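PDB 5MV0: L protein from CAS virus, which probably serves as the cap-snatching endonuclease of the viral polymerase, its N-terminal domain cutting capped primers from host mRNA for viral transcription. Local coordinates for residues B[17-28]-B[44-55]. Residues are numbered along the deposited sequence; the frame is centred on the assembly and turned at random. Where two conformers were deposited one is given.
Sequences ILSIEPDLYKQS and LRATIHELNCCR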
# COMPACT_ATOMS: atom_id res chain seq x y z
N ILE B 17 2.48 -1.61 5.96
CA ILE B 17 3.70 -1.41 5.18
C ILE B 17 3.39 -1.35 3.69
O ILE B 17 3.94 -0.50 2.96
CB ILE B 17 4.71 -2.53 5.48
CG1 ILE B 17 5.24 -2.37 6.91
CG2 ILE B 17 5.85 -2.48 4.46
CD1 ILE B 17 6.14 -3.54 7.34
N LEU B 18 2.55 -2.26 3.21
CA LEU B 18 2.23 -2.26 1.79
C LEU B 18 1.36 -1.07 1.39
O LEU B 18 1.33 -0.72 0.21
CB LEU B 18 1.56 -3.58 1.40
CG LEU B 18 2.39 -4.86 1.68
CD1 LEU B 18 1.69 -6.10 1.14
CD2 LEU B 18 3.80 -4.77 1.13
N SER B 19 0.65 -0.46 2.34
CA SER B 19 -0.06 0.79 2.05
C SER B 19 0.92 1.94 1.90
O SER B 19 0.73 2.83 1.06
CB SER B 19 -1.06 1.09 3.16
OG SER B 19 -2.01 0.02 3.33
N ILE B 20 1.96 1.96 2.74
CA ILE B 20 2.94 3.05 2.75
C ILE B 20 3.85 2.98 1.52
O ILE B 20 4.20 4.01 0.94
CB ILE B 20 3.76 2.98 4.05
CG1 ILE B 20 2.89 3.29 5.26
CG2 ILE B 20 4.97 3.94 3.98
CD1 ILE B 20 3.58 3.03 6.61
N GLU B 21 4.26 1.77 1.11
CA GLU B 21 5.15 1.56 -0.04
C GLU B 21 4.53 0.50 -0.94
O GLU B 21 4.95 -0.67 -0.92
CB GLU B 21 6.55 1.11 0.40
CG GLU B 21 7.45 2.22 0.90
CD GLU B 21 8.06 3.05 -0.23
OE1 GLU B 21 7.68 2.90 -1.42
OE2 GLU B 21 8.95 3.86 0.09
N PRO B 22 3.54 0.88 -1.76
CA PRO B 22 2.80 -0.11 -2.55
C PRO B 22 3.59 -0.78 -3.65
O PRO B 22 3.10 -1.78 -4.20
CB PRO B 22 1.63 0.71 -3.13
CG PRO B 22 1.49 1.87 -2.20
CD PRO B 22 2.91 2.21 -1.80
N ASP B 23 4.77 -0.28 -4.02
CA ASP B 23 5.63 -1.04 -4.92
C ASP B 23 5.98 -2.41 -4.36
O ASP B 23 6.34 -3.31 -5.13
CB ASP B 23 6.92 -0.28 -5.22
CG ASP B 23 6.71 0.90 -6.16
OD1 ASP B 23 5.68 0.92 -6.87
OD2 ASP B 23 7.58 1.80 -6.18
N LEU B 24 5.90 -2.58 -3.04
CA LEU B 24 6.19 -3.88 -2.45
C LEU B 24 5.05 -4.87 -2.60
O LEU B 24 5.26 -6.07 -2.40
CB LEU B 24 6.52 -3.70 -0.96
CG LEU B 24 7.75 -2.85 -0.62
CD1 LEU B 24 7.71 -2.45 0.85
CD2 LEU B 24 9.01 -3.63 -0.92
N TYR B 25 3.84 -4.38 -2.93
CA TYR B 25 2.66 -5.25 -2.97
C TYR B 25 2.89 -6.45 -3.89
O TYR B 25 2.48 -7.57 -3.57
CB TYR B 25 1.43 -4.47 -3.43
CG TYR B 25 0.27 -5.37 -3.84
CD1 TYR B 25 0.00 -5.61 -5.19
CD2 TYR B 25 -0.53 -5.99 -2.89
CE1 TYR B 25 -1.04 -6.43 -5.58
CE2 TYR B 25 -1.57 -6.83 -3.27
CZ TYR B 25 -1.82 -7.04 -4.61
OH TYR B 25 -2.84 -7.88 -4.99
N LYS B 26 3.53 -6.22 -5.03
CA LYS B 26 3.62 -7.31 -6.01
C LYS B 26 4.60 -8.39 -5.58
O LYS B 26 4.56 -9.50 -6.12
CB LYS B 26 4.02 -6.77 -7.39
CG LYS B 26 5.24 -5.87 -7.41
CD LYS B 26 5.46 -5.30 -8.80
CE LYS B 26 6.57 -4.25 -8.81
NZ LYS B 26 6.15 -3.01 -8.06
N GLN B 27 5.45 -8.11 -4.60
CA GLN B 27 6.44 -9.04 -4.10
C GLN B 27 6.05 -9.66 -2.77
O GLN B 27 6.85 -10.39 -2.18
CB GLN B 27 7.79 -8.34 -3.95
CG GLN B 27 8.44 -7.96 -5.25
CD GLN B 27 9.83 -7.45 -5.01
OE1 GLN B 27 10.01 -6.32 -4.55
NE2 GLN B 27 10.83 -8.29 -5.27
N SER B 28 4.85 -9.38 -2.27
CA SER B 28 4.51 -9.82 -0.93
C SER B 28 3.20 -10.57 -0.95
O SER B 28 2.60 -10.82 -2.00
CB SER B 28 4.47 -8.63 0.03
OG SER B 28 4.72 -9.08 1.36
N LEU B 44 9.68 -9.82 3.35
CA LEU B 44 9.38 -8.39 3.17
C LEU B 44 10.44 -7.51 3.82
O LEU B 44 10.85 -6.48 3.26
CB LEU B 44 8.00 -8.09 3.74
CG LEU B 44 7.45 -6.67 3.55
CD1 LEU B 44 7.34 -6.32 2.06
CD2 LEU B 44 6.11 -6.49 4.29
N ARG B 45 10.91 -7.90 5.00
CA ARG B 45 11.99 -7.15 5.64
C ARG B 45 13.20 -7.02 4.72
O ARG B 45 13.75 -5.92 4.54
CB ARG B 45 12.35 -7.85 6.95
CG ARG B 45 13.56 -7.35 7.67
CD ARG B 45 13.63 -8.05 9.03
NE ARG B 45 14.81 -7.65 9.78
CZ ARG B 45 15.99 -8.25 9.69
NH1 ARG B 45 16.15 -9.29 8.87
NH2 ARG B 45 17.01 -7.80 10.40
N ALA B 46 13.61 -8.13 4.10
CA ALA B 46 14.74 -8.11 3.17
C ALA B 46 14.42 -7.30 1.92
O ALA B 46 15.29 -6.60 1.39
CB ALA B 46 15.14 -9.54 2.80
N THR B 47 13.18 -7.40 1.42
CA THR B 47 12.81 -6.68 0.20
C THR B 47 12.76 -5.17 0.42
O THR B 47 13.11 -4.40 -0.48
CB THR B 47 11.45 -7.18 -0.32
OG1 THR B 47 11.52 -8.58 -0.62
CG2 THR B 47 11.07 -6.46 -1.58
N ILE B 48 12.31 -4.74 1.60
CA ILE B 48 12.34 -3.31 1.94
C ILE B 48 13.77 -2.78 1.90
O ILE B 48 14.06 -1.71 1.34
CB ILE B 48 11.67 -3.09 3.31
CG1 ILE B 48 10.17 -3.45 3.24
CG2 ILE B 48 11.87 -1.65 3.79
CD1 ILE B 48 9.47 -3.50 4.60
N HIS B 49 14.70 -3.53 2.51
CA HIS B 49 16.11 -3.16 2.46
C HIS B 49 16.60 -3.02 1.02
O HIS B 49 17.24 -2.02 0.67
CB HIS B 49 16.93 -4.21 3.21
CG HIS B 49 18.39 -3.93 3.26
ND1 HIS B 49 18.91 -2.78 3.82
CD2 HIS B 49 19.46 -4.66 2.84
CE1 HIS B 49 20.23 -2.81 3.75
NE2 HIS B 49 20.59 -3.94 3.17
N GLU B 50 16.32 -4.03 0.17
CA GLU B 50 16.73 -3.97 -1.24
C GLU B 50 16.15 -2.75 -1.92
O GLU B 50 16.84 -2.05 -2.66
CB GLU B 50 16.26 -5.20 -2.01
CG GLU B 50 16.86 -6.53 -1.64
CD GLU B 50 16.06 -7.68 -2.26
OE1 GLU B 50 15.14 -7.42 -3.08
OE2 GLU B 50 16.32 -8.85 -1.91
N LEU B 51 14.85 -2.51 -1.72
CA LEU B 51 14.19 -1.37 -2.35
C LEU B 51 14.87 -0.05 -1.99
O LEU B 51 15.15 0.78 -2.86
CB LEU B 51 12.71 -1.32 -1.94
CG LEU B 51 11.93 -0.14 -2.51
CD1 LEU B 51 12.11 -0.10 -4.04
CD2 LEU B 51 10.46 -0.23 -2.14
N ASN B 52 15.11 0.16 -0.70
CA ASN B 52 15.65 1.45 -0.30
C ASN B 52 17.12 1.61 -0.68
O ASN B 52 17.56 2.73 -0.97
CB ASN B 52 15.40 1.64 1.19
CG ASN B 52 13.92 1.87 1.48
OD1 ASN B 52 13.26 2.60 0.74
ND2 ASN B 52 13.40 1.24 2.52
N CYS B 53 17.88 0.52 -0.71
CA CYS B 53 19.23 0.60 -1.27
C CYS B 53 19.18 1.01 -2.73
O CYS B 53 19.96 1.86 -3.18
CB CYS B 53 19.98 -0.73 -1.10
SG CYS B 53 20.45 -1.12 0.59
N CYS B 54 18.24 0.44 -3.50
CA CYS B 54 18.09 0.82 -4.90
C CYS B 54 17.73 2.29 -5.04
O CYS B 54 18.30 3.00 -5.87
CB CYS B 54 17.03 -0.04 -5.58
SG CYS B 54 17.53 -1.74 -5.84
N ARG B 55 16.75 2.75 -4.25
CA ARG B 55 16.38 4.16 -4.28
C ARG B 55 17.56 5.05 -3.95
O ARG B 55 17.77 6.08 -4.61
CB ARG B 55 15.23 4.42 -3.31
CG ARG B 55 13.98 3.64 -3.63
CD ARG B 55 12.81 4.58 -3.70
NE ARG B 55 11.57 3.90 -4.07
CZ ARG B 55 10.52 3.83 -3.26
NH1 ARG B 55 10.60 4.38 -2.06
NH2 ARG B 55 9.41 3.22 -3.66
O HOH W 1 10.73 3.11 1.70
O HOH W 2 13.93 -9.07 -5.32
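Leu24, on the 3-10 turn 22-27 that follows helix 4-20, pushes its side chain against helix 34-57. Its CB lies 4.1 Å from Leu44 CD1, and CG faces the CD2 methyl of Leu51. At the fork the methyls part: CD1 settles 3.6 Å from Ile48 CG1, the two side chains crossing at about a right angle, while CD2 slips between Thr47 CG2 and Leu51 CD2. Thr47 can offer that methyl because CG2 stands anti to its backbone N, with OG1 (chi1 -60°) turned back to Arg43 O of its own helix. Beside Leu24, Ile17 and Leu44 meet tip to tip through CG2 and CD2, 4.0 Å apart.

The two terminal nitrogens of Arg55 pair with the carboxylate of Glu21, NH1 with OE2 and NH2 with OE1, each 2.8 Å, with the carboxylate and guanidinium planes 37° apart. Asp23 OD2 adds a weak, long bond to NH2 at 3.4 Å. Asn152 also binds Glu21 OE2, tying in the loop ahead of helix 155-170. Apolar side chains thus join turn to helix, while the two-pronged bond from solvent-exposed Arg55 probably keeps buried Glu21 ionised, an effect that Asp23 may offset a little.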